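Local structure of N-terminal domain of PorA (28-171) (Porphyromonas gingivalis ATCC 33277, 6KJK) at residues Gly30-Asn42 with Gly86-Val100. The protein is a type IX secretion system cargo protein, here its N-terminal domain, that probably influences PorXY-SigP signalling. Sequence-based numbering, arbitrary orientation. Where two conformers were deposited one is given.
Sequences GTEEMKFKGMVIN and GGEGEPLSLRYTFPV
The F98 ring meets E32 and M34 on the inner side of the sheet. CB of E32 lies over one ring face as a CH-pi contact, 3.9 Å from the ring centroid and offset toward the rim. At the edge, in the ring plane, is SD of M34, 3.6 Å from CZ of F98, a Met-aromatic contact. The first torsion of F98 (chi1 52°) sets CG between the backbone N and the carbonyl carbon, which brings the ring close to E32 and M34. CD2 of F98 also sits over one face of the Y96 ring. The R95 guanidinium is a further flat group. CE of K35 lies 3.2 Å above its plane, over the centre. OE1 of E33 is at its edge and makes a long salt bridge, 3.6 Å to NE of R95, with the carboxylate nearly perpendicular to the guanidinium. NZ of K35 is 3.2 Å from NH2 of R95, so two like charges are close; E33 probably offsets part of this. A water accepts from NH1 of R95, bonds to OG of S93, and has a weak bond to NZ of K35. Strands 31-42 and 90-99 are antiparallel neighbours in one sheet of a two-sheet beta fold. Backbone hydrogen bonds join them in pairs from E32 with F98 to V40 with E90. M34, F36, L94, Y96 and F98 face the other sheet, where F131 and Y133 on strand 125-133 meet several of them. OE1 of E32 hydrogen-bonds to OG1 of T27 and OE2 to OH of Y133. CD2 of L92 packs between CE2 of F36 (3.9 Å), at the ring edge and near its plane, and CG2 of V40 (4.1 Å). Near the turn, CG2 of I41 lies 3.5 Å from O of G87.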
loop_
_atom_site.group_PDB
_atom_site.type_symbol
_atom_site.label_atom_id
_atom_site.label_comp_id
_atom_site.label_asym_id
_atom_site.label_seq_id
_atom_site.Cartn_x
_atom_site.Cartn_y
_atom_site.Cartn_z
ATOM N N GLY A 30 9.377 18.897 -10.979
ATOM C CA GLY A 30 7.973 19.261 -11.005
ATOM C C GLY A 30 7.009 18.162 -10.608
ATOM O O GLY A 30 5.791 18.370 -10.687
ATOM N N THR A 31 7.512 17.008 -10.167
ATOM C CA THR A 31 6.691 15.891 -9.713
ATOM C C THR A 31 6.969 15.609 -8.240
ATOM O O THR A 31 8.126 15.614 -7.807
ATOM C CB THR A 31 6.985 14.648 -10.549
ATOM O OG1 THR A 31 6.581 14.894 -11.901
ATOM C CG2 THR A 31 6.232 13.437 -10.014
ATOM N N GLU A 32 5.900 15.386 -7.467
ATOM C CA GLU A 32 5.987 15.019 -6.059
ATOM C C GLU A 32 5.892 13.507 -5.917
ATOM O O GLU A 32 5.199 12.845 -6.699
ATOM C CB GLU A 32 4.832 15.625 -5.267
ATOM C CG GLU A 32 4.642 17.135 -5.468
ATOM C CD GLU A 32 5.681 17.974 -4.736
ATOM O OE1 GLU A 32 6.811 17.491 -4.536
ATOM O OE2 GLU A 32 5.355 19.125 -4.369
ATOM N N GLU A 33 6.549 12.971 -4.896
ATOM C CA GLU A 33 6.436 11.551 -4.576
ATOM C C GLU A 33 6.164 11.406 -3.092
ATOM O O GLU A 33 6.832 12.048 -2.273
ATOM C CB GLU A 33 7.693 10.767 -4.960
ATOM C CG GLU A 33 7.527 9.258 -4.790
ATOM C CD GLU A 33 8.792 8.473 -5.054
ATOM O OE1 GLU A 33 9.436 8.037 -4.071
ATOM O OE2 GLU A 33 9.126 8.272 -6.241
ATOM N N MET A 34 5.176 10.583 -2.745
ATOM C CA MET A 34 4.891 10.200 -1.373
ATOM C C MET A 34 4.955 8.686 -1.295
ATOM O O MET A 34 4.630 7.991 -2.266
ATOM C CB MET A 34 3.510 10.702 -0.949
ATOM C CG MET A 34 3.422 12.211 -1.127
ATOM S SD MET A 34 1.863 12.951 -0.634
ATOM C CE MET A 34 2.014 12.835 1.151
ATOM N N LYS A 35 5.386 8.149 -0.155
ATOM C CA LYS A 35 5.596 6.708 -0.078
ATOM C C LYS A 35 5.101 6.135 1.231
ATOM O O LYS A 35 5.462 6.626 2.307
ATOM C CB LYS A 35 7.067 6.379 -0.262
ATOM C CG LYS A 35 7.375 4.903 -0.194
ATOM C CD LYS A 35 8.876 4.745 -0.261
ATOM C CE LYS A 35 9.292 3.560 -1.093
ATOM N NZ LYS A 35 10.596 2.994 -0.625
ATOM N N PHE A 36 4.313 5.073 1.142
ATOM C CA PHE A 36 3.956 4.228 2.273
ATOM C C PHE A 36 4.859 3.010 2.278
ATOM O O PHE A 36 5.126 2.415 1.230
ATOM C CB PHE A 36 2.500 3.766 2.106
ATOM C CG PHE A 36 2.105 2.651 3.024
ATOM C CD1 PHE A 36 1.608 2.921 4.281
ATOM C CD2 PHE A 36 2.254 1.333 2.659
ATOM C CE1 PHE A 36 1.255 1.907 5.133
ATOM C CE2 PHE A 36 1.910 0.309 3.511
ATOM C CZ PHE A 36 1.394 0.601 4.754
ATOM N N LYS A 37 5.343 2.652 3.464
ATOM C CA LYS A 37 6.186 1.477 3.633
ATOM C C LYS A 37 5.687 0.667 4.817
ATOM O O LYS A 37 5.403 1.223 5.885
ATOM C CB LYS A 37 7.664 1.857 3.899
ATOM C CG LYS A 37 8.424 2.338 2.657
ATOM C CD LYS A 37 9.809 2.834 3.066
ATOM C CE LYS A 37 10.658 1.668 3.550
ATOM N NZ LYS A 37 12.120 1.915 3.376
ATOM N N GLY A 38 5.620 -0.637 4.644
ATOM C CA GLY A 38 5.251 -1.511 5.728
ATOM C C GLY A 38 5.723 -2.912 5.431
ATOM O O GLY A 38 6.576 -3.134 4.559
ATOM N N MET A 39 5.199 -3.860 6.187
ATOM C CA MET A 39 5.548 -5.270 6.069
ATOM C C MET A 39 4.271 -6.084 6.190
ATOM O O MET A 39 3.408 -5.759 7.026
ATOM C CB MET A 39 6.465 -5.720 7.226
ATOM C CG MET A 39 7.811 -5.015 7.286
ATOM S SD MET A 39 8.973 -5.554 6.015
ATOM C CE MET A 39 8.682 -7.271 6.068
ATOM N N VAL A 40 4.138 -7.138 5.399
ATOM C CA VAL A 40 3.068 -8.122 5.577
ATOM C C VAL A 40 3.683 -9.328 6.272
ATOM O O VAL A 40 4.659 -9.912 5.777
ATOM C CB VAL A 40 2.449 -8.511 4.232
ATOM C CG1 VAL A 40 1.369 -9.550 4.474
ATOM C CG2 VAL A 40 1.858 -7.279 3.566
ATOM N N ILE A 41 3.104 -9.719 7.411
ATOM C CA ILE A 41 3.675 -10.761 8.262
ATOM C C ILE A 41 2.669 -11.878 8.418
ATOM O O ILE A 41 1.505 -11.620 8.719
ATOM C CB ILE A 41 4.062 -10.182 9.634
ATOM C CG1 ILE A 41 5.143 -9.119 9.441
ATOM C CG2 ILE A 41 4.552 -11.279 10.619
ATOM C CD1 ILE A 41 5.306 -8.189 10.591
ATOM N N ASN A 42 3.105 -13.114 8.236
ATOM C CA ASN A 42 2.277 -14.268 8.534
ATOM C C ASN A 42 2.751 -14.818 9.874
ATOM O O ASN A 42 3.891 -15.282 9.979
ATOM C CB ASN A 42 2.456 -15.317 7.439
ATOM C CG ASN A 42 1.888 -16.667 7.822
ATOM O OD1 ASN A 42 0.973 -16.755 8.646
ATOM N ND2 ASN A 42 2.425 -17.735 7.213
ATOM N N GLY A 86 5.861 -15.541 5.581
ATOM C CA GLY A 86 6.066 -16.163 6.875
ATOM C C GLY A 86 6.305 -15.125 7.963
ATOM O O GLY A 86 5.901 -13.949 7.850
ATOM N N GLY A 87 6.963 -15.558 9.043
ATOM C CA GLY A 87 7.033 -14.729 10.236
ATOM C C GLY A 87 7.959 -13.545 10.123
ATOM O O GLY A 87 7.788 -12.563 10.858
ATOM N N GLU A 88 8.963 -13.626 9.265
ATOM C CA GLU A 88 9.861 -12.490 9.127
ATOM C C GLU A 88 9.235 -11.375 8.301
ATOM O O GLU A 88 9.563 -10.205 8.503
ATOM C CB GLU A 88 11.160 -12.937 8.489
ATOM C CG GLU A 88 11.958 -13.814 9.423
ATOM C CD GLU A 88 13.196 -14.368 8.777
ATOM O OE1 GLU A 88 14.297 -13.829 9.026
ATOM O OE2 GLU A 88 13.066 -15.347 8.015
ATOM N N GLY A 89 8.349 -11.721 7.384
ATOM C CA GLY A 89 7.543 -10.729 6.711
ATOM C C GLY A 89 8.057 -10.401 5.319
ATOM O O GLY A 89 9.204 -10.691 4.942
ATOM N N GLU A 90 7.192 -9.764 4.549
ATOM C CA GLU A 90 7.509 -9.338 3.216
ATOM C C GLU A 90 7.341 -7.822 3.125
ATOM O O GLU A 90 6.255 -7.302 3.440
ATOM C CB GLU A 90 6.601 -10.003 2.219
ATOM C CG GLU A 90 6.909 -9.625 0.778
ATOM C CD GLU A 90 8.225 -10.224 0.260
ATOM O OE1 GLU A 90 9.100 -10.594 1.074
ATOM O OE2 GLU A 90 8.363 -10.299 -0.985
ATOM N N PRO A 91 8.347 -7.094 2.678
ATOM C CA PRO A 91 8.172 -5.639 2.523
ATOM C C PRO A 91 7.039 -5.298 1.571
ATOM O O PRO A 91 6.799 -5.972 0.566
ATOM C CB PRO A 91 9.521 -5.178 1.948
ATOM C CG PRO A 91 10.491 -6.221 2.427
ATOM C CD PRO A 91 9.741 -7.516 2.431
ATOM N N LEU A 92 6.363 -4.209 1.884
ATOM C CA LEU A 92 5.254 -3.676 1.127
ATOM C C LEU A 92 5.485 -2.186 0.981
ATOM O O LEU A 92 5.730 -1.493 1.974
ATOM C CB LEU A 92 3.958 -3.881 1.931
ATOM C CG LEU A 92 2.722 -3.171 1.412
ATOM C CD1 LEU A 92 2.345 -3.633 -0.011
ATOM C CD2 LEU A 92 1.579 -3.391 2.399
ATOM N N SER A 93 5.402 -1.673 -0.235
ATOM C CA SER A 93 5.459 -0.231 -0.396
ATOM C C SER A 93 4.466 0.226 -1.451
ATOM O O SER A 93 4.117 -0.513 -2.381
ATOM C CB SER A 93 6.846 0.295 -0.716
ATOM O OG SER A 93 7.281 -0.142 -1.971
ATOM N N LEU A 94 4.026 1.468 -1.308
ATOM C CA LEU A 94 3.157 2.093 -2.294
ATOM C C LEU A 94 3.638 3.515 -2.496
ATOM O O LEU A 94 3.685 4.289 -1.531
ATOM C CB LEU A 94 1.702 2.086 -1.799
ATOM C CG LEU A 94 0.663 2.688 -2.742
ATOM C CD1 LEU A 94 0.573 1.879 -4.014
ATOM C CD2 LEU A 94 -0.703 2.769 -2.051
ATOM N N ARG A 95 4.009 3.851 -3.714
ATOM C CA ARG A 95 4.482 5.178 -4.039
ATOM C C ARG A 95 3.399 5.883 -4.841
ATOM O O ARG A 95 2.833 5.309 -5.786
ATOM C CB ARG A 95 5.733 5.054 -4.894
ATOM C CG ARG A 95 6.991 4.709 -4.122
ATOM C CD ARG A 95 8.114 4.469 -5.130
ATOM N NE ARG A 95 9.466 4.451 -4.569
ATOM C CZ ARG A 95 10.094 3.349 -4.172
ATOM N NH1 ARG A 95 9.478 2.171 -4.232
ATOM N NH2 ARG A 95 11.330 3.422 -3.688
ATOM N N TYR A 96 3.132 7.131 -4.503
ATOM C CA TYR A 96 2.117 7.938 -5.165
ATOM C C TYR A 96 2.835 9.160 -5.697
ATOM O O TYR A 96 3.496 9.874 -4.930
ATOM C CB TYR A 96 1.059 8.321 -4.137
ATOM C CG TYR A 96 -0.032 9.252 -4.636
ATOM C CD1 TYR A 96 -0.606 9.124 -5.905
ATOM C CD2 TYR A 96 -0.475 10.258 -3.824
ATOM C CE1 TYR A 96 -1.587 9.993 -6.324
ATOM C CE2 TYR A 96 -1.472 11.146 -4.235
ATOM C CZ TYR A 96 -2.033 10.990 -5.498
ATOM O OH TYR A 96 -3.041 11.833 -5.970
ATOM N N THR A 97 2.727 9.407 -7.004
ATOM C CA THR A 97 3.447 10.496 -7.646
ATOM C C THR A 97 2.442 11.361 -8.387
ATOM O O THR A 97 1.449 10.857 -8.915
ATOM C CB THR A 97 4.474 9.962 -8.615
ATOM O OG1 THR A 97 3.844 9.074 -9.522
ATOM C CG2 THR A 97 5.527 9.187 -7.882
ATOM N N PHE A 98 2.672 12.665 -8.402
ATOM C CA PHE A 98 1.666 13.586 -8.924
ATOM C C PHE A 98 2.307 14.954 -9.082
ATOM O O PHE A 98 3.401 15.190 -8.569
ATOM C CB PHE A 98 0.439 13.676 -7.993
ATOM C CG PHE A 98 0.807 13.967 -6.554
ATOM C CD1 PHE A 98 0.913 15.277 -6.092
ATOM C CD2 PHE A 98 1.069 12.935 -5.677
ATOM C CE1 PHE A 98 1.291 15.536 -4.786
ATOM C CE2 PHE A 98 1.443 13.177 -4.367
ATOM C CZ PHE A 98 1.560 14.474 -3.917
ATOM N N PRO A 99 1.654 15.861 -9.811
ATOM C CA PRO A 99 2.268 17.171 -10.070
ATOM C C PRO A 99 2.386 18.022 -8.813
ATOM O O PRO A 99 1.510 18.022 -7.947
ATOM C CB PRO A 99 1.310 17.814 -11.083
ATOM C CG PRO A 99 0.615 16.669 -11.733
ATOM C CD PRO A 99 0.445 15.655 -10.621
ATOM N N VAL A 100 3.486 18.780 -8.745
ATOM C CA VAL A 100 3.587 19.849 -7.765
ATOM C C VAL A 100 2.401 20.789 -7.934
ATOM O O VAL A 100 1.997 21.123 -9.059
ATOM C CB VAL A 100 4.913 20.605 -7.947
ATOM C CG1 VAL A 100 4.944 21.858 -7.081
ATOM C CG2 VAL A 100 6.079 19.708 -7.643
HETATM O O HOH W 1 9.893 -0.094 -2.097
#